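Local coordinates for ketol-acid reductoisomerase (uncultured archaeon GZfos26G2, PDB 4XDY), which catalyses the magnesium-dependent methyl migration and NADH-dependent reduction that turn (S)-2-acetolactate into (R)-2,3-dihydroxy-isovalerate in branched-chain amino-acid biosynthesis, at the interface of chains A and B. Sequence-based numbering; all coordinates share one arbitrary frame. Chains: chain A/B, Ketol-acid reductoisomerase.

Contact 1: the interface of chains A and B. Residues chain A 135-137, 151, 203; chain B 230-231, 235, 238.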
loop_
_atom_site.group_PDB
_atom_site.type_symbol
_atom_site.label_atom_id
_atom_site.label_comp_id
_atom_site.label_asym_id
_atom_site.label_seq_id
_atom_site.Cartn_x
_atom_site.Cartn_y
_atom_site.Cartn_z
ATOM N N LYS A 135 -9.587 -5.528 11.199
ATOM C CA LYS A 135 -9.211 -4.331 10.460
ATOM C C LYS A 135 -8.383 -4.808 9.253
ATOM O O LYS A 135 -7.138 -4.627 9.152
ATOM C CB LYS A 135 -8.428 -3.357 11.390
ATOM C CG LYS A 135 -9.185 -2.921 12.623
ATOM C CD LYS A 135 -10.417 -2.074 12.344
ATOM C CE LYS A 135 -11.761 -2.802 12.257
ATOM N NZ LYS A 135 -13.002 -1.966 11.911
ATOM N N ALA A 136 -9.068 -5.572 8.358
ATOM C CA ALA A 136 -8.398 -6.243 7.282
ATOM C C ALA A 136 -9.394 -6.812 6.284
ATOM O O ALA A 136 -10.449 -7.332 6.662
ATOM C CB ALA A 136 -7.568 -7.385 7.784
ATOM N N PRO A 137 -9.046 -6.720 4.986
ATOM C CA PRO A 137 -9.773 -7.529 4.025
ATOM C C PRO A 137 -9.550 -9.066 4.252
ATOM O O PRO A 137 -8.464 -9.514 4.613
ATOM C CB PRO A 137 -9.224 -7.076 2.664
ATOM C CG PRO A 137 -7.844 -6.625 2.992
ATOM C CD PRO A 137 -7.880 -6.076 4.391
ATOM N N VAL A 151 -4.143 -10.180 11.940
ATOM C CA VAL A 151 -4.563 -8.784 11.612
ATOM C C VAL A 151 -5.095 -8.178 12.868
ATOM O O VAL A 151 -5.685 -8.911 13.718
ATOM C CB VAL A 151 -5.577 -8.723 10.441
ATOM C CG1 VAL A 151 -4.869 -9.228 9.201
ATOM C CG2 VAL A 151 -6.794 -9.514 10.810
ATOM N N LEU A 203 -8.909 4.282 3.173
ATOM C CA LEU A 203 -8.473 3.024 2.620
ATOM C C LEU A 203 -8.981 2.711 1.210
ATOM O O LEU A 203 -8.228 2.118 0.415
ATOM C CB LEU A 203 -8.897 1.873 3.531
ATOM C CG LEU A 203 -8.400 1.812 4.986
ATOM C CD1 LEU A 203 -9.089 0.680 5.745
ATOM C CD2 LEU A 203 -6.899 1.617 4.990
ATOM N N PHE B 230 -4.590 1.534 13.317
ATOM C CA PHE B 230 -4.990 0.309 12.669
ATOM C C PHE B 230 -5.858 0.571 11.397
ATOM O O PHE B 230 -5.628 -0.067 10.350
ATOM C CB PHE B 230 -5.745 -0.607 13.610
ATOM C CG PHE B 230 -4.855 -1.285 14.648
ATOM C CD1 PHE B 230 -3.552 -1.708 14.315
ATOM C CD2 PHE B 230 -5.349 -1.491 15.917
ATOM C CE1 PHE B 230 -2.787 -2.377 15.246
ATOM C CE2 PHE B 230 -4.556 -2.120 16.885
ATOM C CZ PHE B 230 -3.302 -2.519 16.556
ATOM N N GLU B 231 -6.783 1.502 11.495
ATOM C CA GLU B 231 -7.715 1.799 10.416
ATOM C C GLU B 231 -7.035 2.521 9.262
ATOM O O GLU B 231 -7.329 2.191 8.088
ATOM C CB GLU B 231 -8.894 2.600 10.957
ATOM C CG GLU B 231 -9.985 2.952 9.963
ATOM C CD GLU B 231 -10.765 1.733 9.477
ATOM O OE1 GLU B 231 -11.110 0.882 10.362
ATOM O OE2 GLU B 231 -11.188 1.696 8.279
ATOM N N GLU B 235 -3.923 -1.030 7.957
ATOM C CA GLU B 235 -4.764 -1.692 6.981
ATOM C C GLU B 235 -4.467 -1.195 5.541
ATOM O O GLU B 235 -4.786 -1.939 4.599
ATOM C CB GLU B 235 -6.251 -1.498 7.314
ATOM C CG GLU B 235 -7.128 -2.414 6.483
ATOM C CD GLU B 235 -8.567 -2.520 6.944
ATOM O OE1 GLU B 235 -8.919 -1.980 8.012
ATOM O OE2 GLU B 235 -9.359 -3.135 6.162
ATOM N N LEU B 238 -2.670 -3.792 3.418
ATOM C CA LEU B 238 -3.497 -4.923 3.057
ATOM C C LEU B 238 -4.427 -4.617 1.865
ATOM O O LEU B 238 -4.628 -5.479 0.974
ATOM C CB LEU B 238 -4.327 -5.330 4.281
ATOM C CG LEU B 238 -3.585 -5.557 5.608
ATOM C CD1 LEU B 238 -4.569 -6.038 6.697
ATOM C CD2 LEU B 238 -2.400 -6.509 5.406
HETATM O O HOH W 1 -5.277 -2.943 10.372
#
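The active site of this reductoisomerase is built across the dimer interface, where the A:Lys135-A:Pro137 loop and A:Leu203 meet helix 225-254 of chain B. B:Glu231 and B:Glu235 are expected ligands of the second magnesium ion. The side chain of A:Lys135 bends at chi2 and chi3 and crosses that of B:Glu231 obliquely. A:Lys135 NZ forms a long salt bridge of 3.8 Å with carboxylate oxygen B:Glu231 OE1. B:Glu235 CG lies anti to its backbone N (chi1 -168°), and the rest of the chain is extended. Its carboxylate lies flat over one face of the A:Lys135-A:Ala136 peptide, with B:Glu235 OE1 over A:Lys135 C and B:Glu235 OE2 near A:Ala136 N. B:Glu235 CD lies 3.7 Å from A:Ala136 CA. On the opposite face of the carboxylate, the methyl A:Leu203 CD1 packs on B:Glu235 CD at 3.5 Å, so the group is sandwiched between the peptide and the leucine. One water joins the backbones: it lies 2.8 Å from A:Lys135 O and 2.9 Å from B:Phe230 O. Further along the helix, the branch B:Leu238 CD1 touches the methyl A:Ala136 CB at 3.5 Å, a tight contact. A:Val151 CG1 approaches the same branch more loosely. The ring of A:Pro137 crosses B:Leu238 at about a right angle, with A:Pro137 CD 3.6 Å from B:Leu238 CB. The loop follows strand 128-134 of the N-terminal Rossmann domain, and A:Leu203 ends helix 188-203 of the knotted C-terminal domain.

Contact 2: the interface of chains A and B. Residues chain A 208, 233, 313, 318-319, 326; chain B 243, 246-249.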
loop_
_atom_site.group_PDB
_atom_site.type_symbol
_atom_site.label_atom_id
_atom_site.label_comp_id
_atom_site.label_asym_id
_atom_site.label_seq_id
_atom_site.Cartn_x
_atom_site.Cartn_y
_atom_site.Cartn_z
ATOM N N VAL A 208 -8.222 5.165 -3.749
ATOM C CA VAL A 208 -8.506 4.933 -5.174
ATOM C C VAL A 208 -8.640 6.280 -5.895
ATOM O O VAL A 208 -8.074 6.450 -6.989
ATOM C CB VAL A 208 -9.744 4.026 -5.334
ATOM C CG1 VAL A 208 -10.197 4.055 -6.795
ATOM C CG2 VAL A 208 -9.384 2.616 -4.811
ATOM N N VAL A 233 0.285 3.522 -9.312
ATOM C CA VAL A 233 -0.367 2.322 -8.767
ATOM C C VAL A 233 0.605 1.227 -8.398
ATOM O O VAL A 233 0.652 0.852 -7.216
ATOM C CB VAL A 233 -1.428 1.766 -9.773
ATOM C CG1 VAL A 233 -2.163 0.580 -9.155
ATOM C CG2 VAL A 233 -2.403 2.869 -10.185
ATOM N N MET A 313 -15.815 1.997 -13.534
ATOM C CA MET A 313 -14.473 1.564 -12.964
ATOM C C MET A 313 -13.795 0.654 -13.983
ATOM O O MET A 313 -12.641 0.843 -14.299
ATOM C CB MET A 313 -14.634 0.765 -11.588
ATOM C CG MET A 313 -13.637 -0.436 -11.203
ATOM S SD MET A 313 -13.937 -1.648 -9.789
ATOM C CE MET A 313 -14.965 -2.867 -10.603
ATOM N N VAL A 318 -6.987 3.125 -16.096
ATOM C CA VAL A 318 -6.150 2.591 -15.062
ATOM C C VAL A 318 -6.369 1.091 -14.890
ATOM O O VAL A 318 -5.455 0.328 -14.671
ATOM C CB VAL A 318 -6.298 3.414 -13.749
ATOM C CG1 VAL A 318 -7.580 3.071 -13.064
ATOM C CG2 VAL A 318 -5.071 3.113 -12.921
ATOM N N GLU A 319 -7.619 0.663 -15.089
ATOM C CA GLU A 319 -8.000 -0.706 -15.018
ATOM C C GLU A 319 -7.673 -1.527 -16.281
ATOM O O GLU A 319 -7.197 -2.634 -16.196
ATOM C CB GLU A 319 -9.500 -0.788 -14.629
ATOM C CG GLU A 319 -9.815 -0.414 -13.178
ATOM C CD GLU A 319 -9.132 -1.372 -12.204
ATOM O OE1 GLU A 319 -9.506 -2.545 -12.103
ATOM O OE2 GLU A 319 -8.077 -0.965 -11.620
ATOM N N ARG A 326 -0.244 -6.248 -15.855
ATOM C CA ARG A 326 -0.086 -7.244 -14.819
ATOM C C ARG A 326 -0.071 -8.682 -15.481
ATOM O O ARG A 326 0.701 -9.536 -15.062
ATOM C CB ARG A 326 -1.138 -7.200 -13.790
ATOM C CG ARG A 326 -1.060 -5.991 -12.841
ATOM C CD ARG A 326 -2.035 -6.079 -11.699
ATOM N NE ARG A 326 -3.444 -6.123 -12.116
ATOM C CZ ARG A 326 -4.237 -5.124 -12.451
ATOM N NH1 ARG A 326 -3.924 -3.836 -12.287
ATOM N NH2 ARG A 326 -5.458 -5.423 -12.877
ATOM N N VAL B 243 -4.945 -4.223 -4.781
ATOM C CA VAL B 243 -4.853 -3.394 -6.031
ATOM C C VAL B 243 -3.595 -3.788 -6.853
ATOM O O VAL B 243 -3.630 -3.928 -8.062
ATOM C CB VAL B 243 -4.812 -1.875 -5.705
ATOM C CG1 VAL B 243 -4.726 -1.015 -6.995
ATOM C CG2 VAL B 243 -6.043 -1.454 -4.937
ATOM N N GLY B 246 -4.464 -7.255 -8.509
ATOM C CA GLY B 246 -5.626 -7.390 -9.432
ATOM C C GLY B 246 -6.378 -6.138 -9.756
ATOM O O GLY B 246 -7.544 -6.182 -10.163
ATOM N N GLY B 247 -5.763 -4.974 -9.490
ATOM C CA GLY B 247 -6.356 -3.702 -9.728
ATOM C C GLY B 247 -7.494 -3.351 -8.759
ATOM O O GLY B 247 -7.776 -4.047 -7.787
ATOM N N ILE B 248 -8.160 -2.257 -9.048
ATOM C CA ILE B 248 -9.324 -1.859 -8.280
ATOM C C ILE B 248 -10.352 -2.945 -8.335
ATOM O O ILE B 248 -11.088 -3.133 -7.370
ATOM C CB ILE B 248 -9.923 -0.509 -8.727
ATOM C CG1 ILE B 248 -8.872 0.622 -8.621
ATOM C CG2 ILE B 248 -11.136 -0.137 -7.892
ATOM C CD1 ILE B 248 -9.136 1.791 -9.596
ATOM N N LYS B 249 -10.450 -3.653 -9.480
ATOM C CA LYS B 249 -11.400 -4.694 -9.626
ATOM C C LYS B 249 -11.271 -5.754 -8.499
ATOM O O LYS B 249 -12.260 -6.131 -7.875
ATOM C CB LYS B 249 -11.185 -5.457 -10.958
ATOM C CG LYS B 249 -12.103 -6.658 -11.131
ATOM C CD LYS B 249 -11.954 -7.167 -12.583
ATOM C CE LYS B 249 -12.587 -8.548 -12.723
ATOM N NZ LYS B 249 -13.913 -8.272 -13.288
#
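Helices 205-220, 225-254, 304-315 and 317-327 of chain A meet the 243-249 stretch of helix 225-254 of chain B. All belong to the knotted C-terminal domain of the ketol-acid reductoisomerase family. The stretch is interrupted at B:Gly246 and B:Gly247, whose backbone angles are not helical. B:Ile248 and B:Lys249 begin the next helical turn, and A:Glu319 acts like a cap from the other chain, taking the N-H groups that start this turn. The carboxylate takes two backbone N-H groups, one on each oxygen. B:Ile248 N donates to A:Glu319 OE2 at 2.9 Å, and B:Lys249 N donates to A:Glu319 OE1 at 3.0 Å. Both donors stand out of the carboxylate plane, by 39° and 52°. The carboxylate is brought there by a bend at chi2 (-62°). The start of the helical turn would also be expected to stabilise its negative charge. A:Glu319 and B:Ile248 cross at about a right angle, with B:Ile248 CB 3.7 Å from A:Glu319 CD. The tip B:Ile248 CD1 lies 3.8 Å from A:Val208 CG1 and 4.0 Å from A:Val318 CG1. Its other branch, CG2, meets the sulphur of A:Met313, a poorly ordered residue. The guanidinium of A:Arg326 lies flat over the glycine peptide, with B:Gly247 N over its centre, 3.3 Å from A:Arg326 CZ, and B:Gly246 C offset toward the rim. Methyls A:Val233 CG1 and B:Val243 CG1 touch at 3.7 Å.

Contact 1 and contact 2 are centred about 18 Å apart and share helix 225-254 of chain B. Contact 1 uses its earlier turns and contact 2 its later ones, around the glycine break. The centre of contact 1 is about 12 Å from A:His112, the predicted active-site histidine, and that of contact 2 about 23 Å. Contact 1, with its predicted magnesium ligands, is thus the one near the catalytic region, while contact 2 joins the C-terminal domains of the homodimer. The two-fold symmetry repeats both contacts with the chains exchanged, and A:Val233 of contact 2 lies on the equivalent helix of chain A.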